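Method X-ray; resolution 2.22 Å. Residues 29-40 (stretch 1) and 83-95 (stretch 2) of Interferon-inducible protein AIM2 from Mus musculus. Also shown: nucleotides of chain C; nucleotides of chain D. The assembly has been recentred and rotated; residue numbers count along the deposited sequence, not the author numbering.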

# COMPACT_ATOMS: atom_id res chain seq x y z
N ALA A 29 -5.39 -3.42 3.87
CA ALA A 29 -4.93 -3.84 5.18
C ALA A 29 -3.63 -4.62 5.04
O ALA A 29 -3.26 -5.04 3.95
CB ALA A 29 -5.99 -4.68 5.88
N THR A 30 -2.91 -4.78 6.14
CA THR A 30 -1.75 -5.66 6.16
C THR A 30 -2.01 -6.72 7.19
O THR A 30 -2.42 -6.41 8.31
CB THR A 30 -0.46 -4.91 6.53
OG1 THR A 30 -0.25 -3.85 5.59
CG2 THR A 30 0.74 -5.85 6.50
N VAL A 31 -1.82 -7.98 6.82
CA VAL A 31 -2.04 -9.06 7.78
C VAL A 31 -0.81 -9.96 7.77
O VAL A 31 0.03 -9.84 6.88
CB VAL A 31 -3.32 -9.85 7.45
CG1 VAL A 31 -4.53 -8.93 7.39
CG2 VAL A 31 -3.15 -10.60 6.16
N ALA A 32 -0.71 -10.83 8.75
CA ALA A 32 0.48 -11.67 8.87
C ALA A 32 0.17 -13.02 9.47
O ALA A 32 -0.71 -13.16 10.31
CB ALA A 32 1.54 -10.97 9.70
N THR A 33 0.92 -14.02 9.03
CA THR A 33 0.91 -15.31 9.69
C THR A 33 2.13 -15.34 10.58
O THR A 33 2.76 -14.31 10.81
CB THR A 33 0.97 -16.46 8.68
OG1 THR A 33 2.11 -16.32 7.83
CG2 THR A 33 -0.28 -16.47 7.83
N GLU A 34 2.47 -16.52 11.09
CA GLU A 34 3.63 -16.66 11.96
C GLU A 34 4.94 -16.63 11.17
O GLU A 34 6.01 -16.60 11.77
CB GLU A 34 3.50 -17.97 12.75
CG GLU A 34 2.52 -17.88 13.91
CD GLU A 34 2.24 -19.23 14.54
OE1 GLU A 34 2.66 -20.25 13.95
OE2 GLU A 34 1.62 -19.27 15.62
N THR A 35 4.84 -16.62 9.85
CA THR A 35 6.03 -16.70 9.00
C THR A 35 6.27 -15.47 8.17
O THR A 35 7.41 -15.06 7.96
CB THR A 35 5.96 -17.90 8.03
OG1 THR A 35 4.85 -18.74 8.38
CG2 THR A 35 7.25 -18.70 8.07
N ASP A 36 5.19 -14.85 7.70
CA ASP A 36 5.30 -13.70 6.82
C ASP A 36 4.07 -12.80 6.89
O ASP A 36 3.09 -13.10 7.58
CB ASP A 36 5.55 -14.15 5.37
CG ASP A 36 6.37 -13.14 4.58
OD1 ASP A 36 6.32 -11.94 4.91
OD2 ASP A 36 7.06 -13.55 3.62
N PHE A 37 4.12 -11.71 6.14
CA PHE A 37 2.99 -10.80 6.05
C PHE A 37 2.60 -10.66 4.58
O PHE A 37 3.39 -10.93 3.67
CB PHE A 37 3.37 -9.41 6.57
CG PHE A 37 4.41 -8.73 5.73
CD1 PHE A 37 5.76 -8.97 5.94
CD2 PHE A 37 4.04 -7.87 4.70
CE1 PHE A 37 6.72 -8.35 5.15
CE2 PHE A 37 4.99 -7.25 3.91
CZ PHE A 37 6.34 -7.49 4.13
N PHE A 38 1.38 -10.22 4.34
CA PHE A 38 0.99 -9.79 3.00
C PHE A 38 -0.07 -8.71 3.12
O PHE A 38 -0.70 -8.55 4.18
CB PHE A 38 0.52 -10.96 2.13
CG PHE A 38 -0.49 -11.85 2.80
CD1 PHE A 38 -1.85 -11.58 2.69
CD2 PHE A 38 -0.08 -12.94 3.55
CE1 PHE A 38 -2.78 -12.40 3.30
CE2 PHE A 38 -1.01 -13.76 4.16
CZ PHE A 38 -2.36 -13.49 4.04
N PHE A 39 -0.24 -7.94 2.05
CA PHE A 39 -1.24 -6.89 2.01
C PHE A 39 -2.52 -7.48 1.45
O PHE A 39 -2.48 -8.41 0.64
CB PHE A 39 -0.74 -5.72 1.16
CG PHE A 39 0.68 -5.34 1.48
CD1 PHE A 39 0.99 -4.72 2.68
CD2 PHE A 39 1.71 -5.64 0.59
CE1 PHE A 39 2.30 -4.38 3.00
CE2 PHE A 39 3.03 -5.31 0.89
CZ PHE A 39 3.32 -4.68 2.10
N VAL A 40 -3.65 -7.01 1.95
CA VAL A 40 -4.93 -7.47 1.46
C VAL A 40 -5.77 -6.29 0.97
O VAL A 40 -5.88 -5.26 1.64
CB VAL A 40 -5.69 -8.34 2.51
CG1 VAL A 40 -4.78 -9.44 3.05
CG2 VAL A 40 -6.18 -7.49 3.66
P DG C 8 14.06 -12.29 9.85
OP1 DG C 8 13.48 -13.59 10.26
OP2 DG C 8 13.19 -11.20 9.33
O5' DG C 8 14.90 -11.69 11.08
C5' DG C 8 15.98 -12.51 11.59
C4' DG C 8 16.71 -11.72 12.65
O4' DG C 8 17.56 -10.70 12.07
C3' DG C 8 15.76 -11.01 13.62
O3' DG C 8 16.14 -11.31 14.94
C2' DG C 8 15.89 -9.53 13.29
C1' DG C 8 17.30 -9.47 12.72
N9 DG C 8 17.46 -8.41 11.74
C8 DG C 8 16.64 -8.11 10.67
N7 DG C 8 17.04 -7.09 9.97
C5 DG C 8 18.19 -6.66 10.61
C6 DG C 8 19.04 -5.59 10.30
O6 DG C 8 18.97 -4.79 9.35
N1 DG C 8 20.08 -5.53 11.22
C2 DG C 8 20.27 -6.39 12.28
N2 DG C 8 21.35 -6.15 13.04
N3 DG C 8 19.46 -7.40 12.59
C4 DG C 8 18.45 -7.47 11.71
O5' DG D 1 4.96 2.51 11.49
C5' DG D 1 5.92 2.00 10.57
C4' DG D 1 6.89 3.09 10.16
O4' DG D 1 7.59 3.58 11.33
C3' DG D 1 7.98 2.69 9.19
O3' DG D 1 8.46 3.86 8.57
C2' DG D 1 9.01 2.11 10.15
C1' DG D 1 8.94 3.12 11.30
N9 DG D 1 9.29 2.54 12.61
C8 DG D 1 8.88 1.35 13.16
N7 DG D 1 9.36 1.10 14.35
C5 DG D 1 10.17 2.19 14.61
C6 DG D 1 10.98 2.50 15.74
O6 DG D 1 11.11 1.84 16.76
N1 DG D 1 11.66 3.71 15.61
C2 DG D 1 11.55 4.52 14.51
N2 DG D 1 12.26 5.65 14.54
N3 DG D 1 10.80 4.24 13.45
C4 DG D 1 10.14 3.08 13.56
P DC C 9 15.21 -10.88 16.18
OP1 DC C 9 15.19 -12.01 17.13
OP2 DC C 9 13.93 -10.31 15.69
O5' DC C 9 16.03 -9.66 16.81
C5' DC C 9 17.46 -9.73 16.91
C4' DC C 9 18.00 -8.35 17.22
O4' DC C 9 18.14 -7.56 16.01
C3' DC C 9 17.09 -7.53 18.13
O3' DC C 9 17.90 -6.89 19.06
C2' DC C 9 16.44 -6.52 17.20
C1' DC C 9 17.60 -6.28 16.25
N1 DC C 9 17.25 -5.66 14.95
C2 DC C 9 18.08 -4.64 14.47
O2 DC C 9 19.06 -4.31 15.14
N3 DC C 9 17.77 -4.05 13.29
C4 DC C 9 16.69 -4.46 12.60
N4 DC C 9 16.41 -3.86 11.43
C5 DC C 9 15.84 -5.50 13.09
C6 DC C 9 16.15 -6.06 14.26
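Stretch 2 83-95: NHEVPNNVVKRAR

Stretch 1 forms a hairpin: strand 29-32 pairs with strand 37-40 through reciprocal bonds such as Val 31 N to Phe 38 O and Phe 38 N to Val 31 O, both 2.9 Å, and a turn joins them. After Asn 83, residues 84-87 of stretch 2 pass the turn in extended conformation; the chain then becomes a helix, 88-95, that runs in the same general sense as strand 37-40. Their axes approach to 8.6 Å and cross at -39°, and the contact buries 590 Å² in total.

Near the start, His 84 (phi/psi -66/141) points its CB toward the hairpin, and the carboxylate carbon of Glu 34 lies over one face of its ring. Glu 34 OE2 comes within 3.1 Å of His 84 ND1, but the angle is too poor for a hydrogen bond. The CA-to-CB bond of Glu 85 points away, and Glu 85 O lies 3.4 Å from Glu 34 CG. Val 86, still extended at -86/125, sets CG1 3.9 Å from Ala 32 CB; the CA atoms of Val 86 and Glu 34 are 4.9 Å apart. Pro 87 occupies the N-cap position and places CG 3.4 Å from Glu 34 O.

Within the helix, the residues that reach stretch 1 follow helical spacing. Val 90 packs against the turn, with CG1 3.6 Å from Asp 36 C and 4.2 Å from Ala 32 CB. Arg 93 C lies 3.8 Å from Phe 37 CE1, and the nearest side-chain atom, Arg 93 CB, is 4.0 Å from the same atom; Arg 93 NE and NH2 donate hydrogen bonds to OP2 of DG8 of chain C, at 2.9 and 2.8 Å. Ala 94 makes the tightest apolar contact: its CB is 3.3 Å from Phe 37 CG, and its CA stands 3.4 Å from the ring centroid, 3° off the normal, a CH-pi geometry. One water links Ala 94 O (2.9 Å) to Thr 30 OG1 (2.6 Å). The CA-to-CB bond of Arg 95 points away from stretch 1.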

# COMPACT_ATOMS: atom_id res chain seq x y z
N ASN A 83 -3.96 -18.84 19.11
CA ASN A 83 -2.74 -18.69 19.89
C ASN A 83 -1.59 -18.18 19.03
O ASN A 83 -0.45 -18.11 19.50
CB ASN A 83 -2.32 -20.01 20.54
CG ASN A 83 -2.24 -21.16 19.55
OD1 ASN A 83 -1.93 -20.97 18.38
ND2 ASN A 83 -2.48 -22.38 20.04
N HIS A 84 -1.87 -17.83 17.78
CA HIS A 84 -0.81 -17.35 16.91
C HIS A 84 -0.25 -16.02 17.38
O HIS A 84 -0.97 -15.15 17.85
CB HIS A 84 -1.31 -17.18 15.47
CG HIS A 84 -1.55 -18.47 14.75
ND1 HIS A 84 -1.46 -19.70 15.36
CD2 HIS A 84 -1.83 -18.72 13.45
CE1 HIS A 84 -1.69 -20.65 14.48
NE2 HIS A 84 -1.93 -20.08 13.30
N GLU A 85 1.07 -15.91 17.24
CA GLU A 85 1.78 -14.69 17.54
C GLU A 85 2.71 -14.37 16.39
O GLU A 85 3.42 -15.25 15.90
CB GLU A 85 2.59 -14.85 18.84
CG GLU A 85 1.76 -15.06 20.09
CD GLU A 85 2.60 -15.45 21.30
OE1 GLU A 85 3.17 -16.56 21.30
OE2 GLU A 85 2.71 -14.63 22.24
N VAL A 86 2.70 -13.12 15.96
CA VAL A 86 3.56 -12.69 14.87
C VAL A 86 4.91 -12.30 15.46
O VAL A 86 4.96 -11.47 16.37
CB VAL A 86 2.95 -11.48 14.12
CG1 VAL A 86 3.79 -11.13 12.90
CG2 VAL A 86 1.52 -11.78 13.71
N PRO A 87 6.00 -12.90 14.95
CA PRO A 87 7.35 -12.50 15.36
C PRO A 87 7.57 -11.00 15.17
O PRO A 87 6.99 -10.40 14.27
CB PRO A 87 8.25 -13.28 14.39
CG PRO A 87 7.44 -14.50 14.02
CD PRO A 87 6.00 -14.06 14.04
N ASN A 88 8.40 -10.40 16.02
CA ASN A 88 8.64 -8.97 15.96
C ASN A 88 9.10 -8.46 14.60
O ASN A 88 8.62 -7.42 14.12
CB ASN A 88 9.67 -8.55 17.02
CG ASN A 88 9.12 -8.61 18.44
OD1 ASN A 88 7.90 -8.55 18.65
ND2 ASN A 88 10.01 -8.76 19.41
N ASN A 89 10.02 -9.18 13.97
CA ASN A 89 10.61 -8.68 12.73
C ASN A 89 9.68 -8.84 11.52
O ASN A 89 9.86 -8.18 10.50
CB ASN A 89 11.97 -9.30 12.43
CG ASN A 89 12.80 -8.40 11.52
OD1 ASN A 89 13.07 -7.25 11.88
ND2 ASN A 89 13.16 -8.89 10.34
N VAL A 90 8.73 -9.77 11.62
CA VAL A 90 7.70 -9.90 10.60
C VAL A 90 6.82 -8.66 10.62
O VAL A 90 6.54 -8.08 9.57
CB VAL A 90 6.85 -11.17 10.79
CG1 VAL A 90 5.78 -11.26 9.72
CG2 VAL A 90 7.74 -12.40 10.77
N VAL A 91 6.41 -8.24 11.82
CA VAL A 91 5.67 -6.98 11.98
C VAL A 91 6.48 -5.79 11.46
O VAL A 91 5.98 -4.97 10.67
CB VAL A 91 5.33 -6.71 13.45
CG1 VAL A 91 4.59 -5.39 13.60
CG2 VAL A 91 4.52 -7.85 14.01
N LYS A 92 7.73 -5.72 11.91
CA LYS A 92 8.62 -4.64 11.51
C LYS A 92 8.78 -4.57 9.99
O LYS A 92 8.76 -3.49 9.41
CB LYS A 92 10.00 -4.77 12.17
CG LYS A 92 10.20 -3.98 13.45
CD LYS A 92 11.61 -4.19 14.00
CE LYS A 92 12.69 -3.31 13.35
NZ LYS A 92 12.56 -1.85 13.73
N ARG A 93 8.93 -5.72 9.33
CA ARG A 93 9.09 -5.68 7.87
C ARG A 93 7.78 -5.35 7.17
O ARG A 93 7.78 -4.66 6.16
CB ARG A 93 9.72 -6.98 7.34
CG ARG A 93 11.26 -6.92 7.39
CD ARG A 93 12.00 -8.12 6.81
NE ARG A 93 11.79 -9.36 7.54
CZ ARG A 93 10.94 -10.31 7.17
NH1 ARG A 93 10.24 -10.18 6.05
NH2 ARG A 93 10.81 -11.41 7.90
N ALA A 94 6.67 -5.82 7.75
CA ALA A 94 5.35 -5.59 7.18
C ALA A 94 5.06 -4.11 7.13
O ALA A 94 4.38 -3.63 6.21
CB ALA A 94 4.30 -6.29 8.00
N ARG A 95 5.55 -3.41 8.14
CA ARG A 95 5.27 -1.99 8.28
C ARG A 95 6.30 -1.07 7.64
O ARG A 95 6.04 0.12 7.46
CB ARG A 95 5.11 -1.62 9.76
CG ARG A 95 3.95 -2.32 10.48
CD ARG A 95 2.60 -1.83 9.96
NE ARG A 95 2.35 -0.42 10.25
CZ ARG A 95 1.80 0.04 11.38
NH1 ARG A 95 1.46 -0.81 12.35
NH2 ARG A 95 1.59 1.33 11.55
O HOH W 1 1.80 -2.32 6.23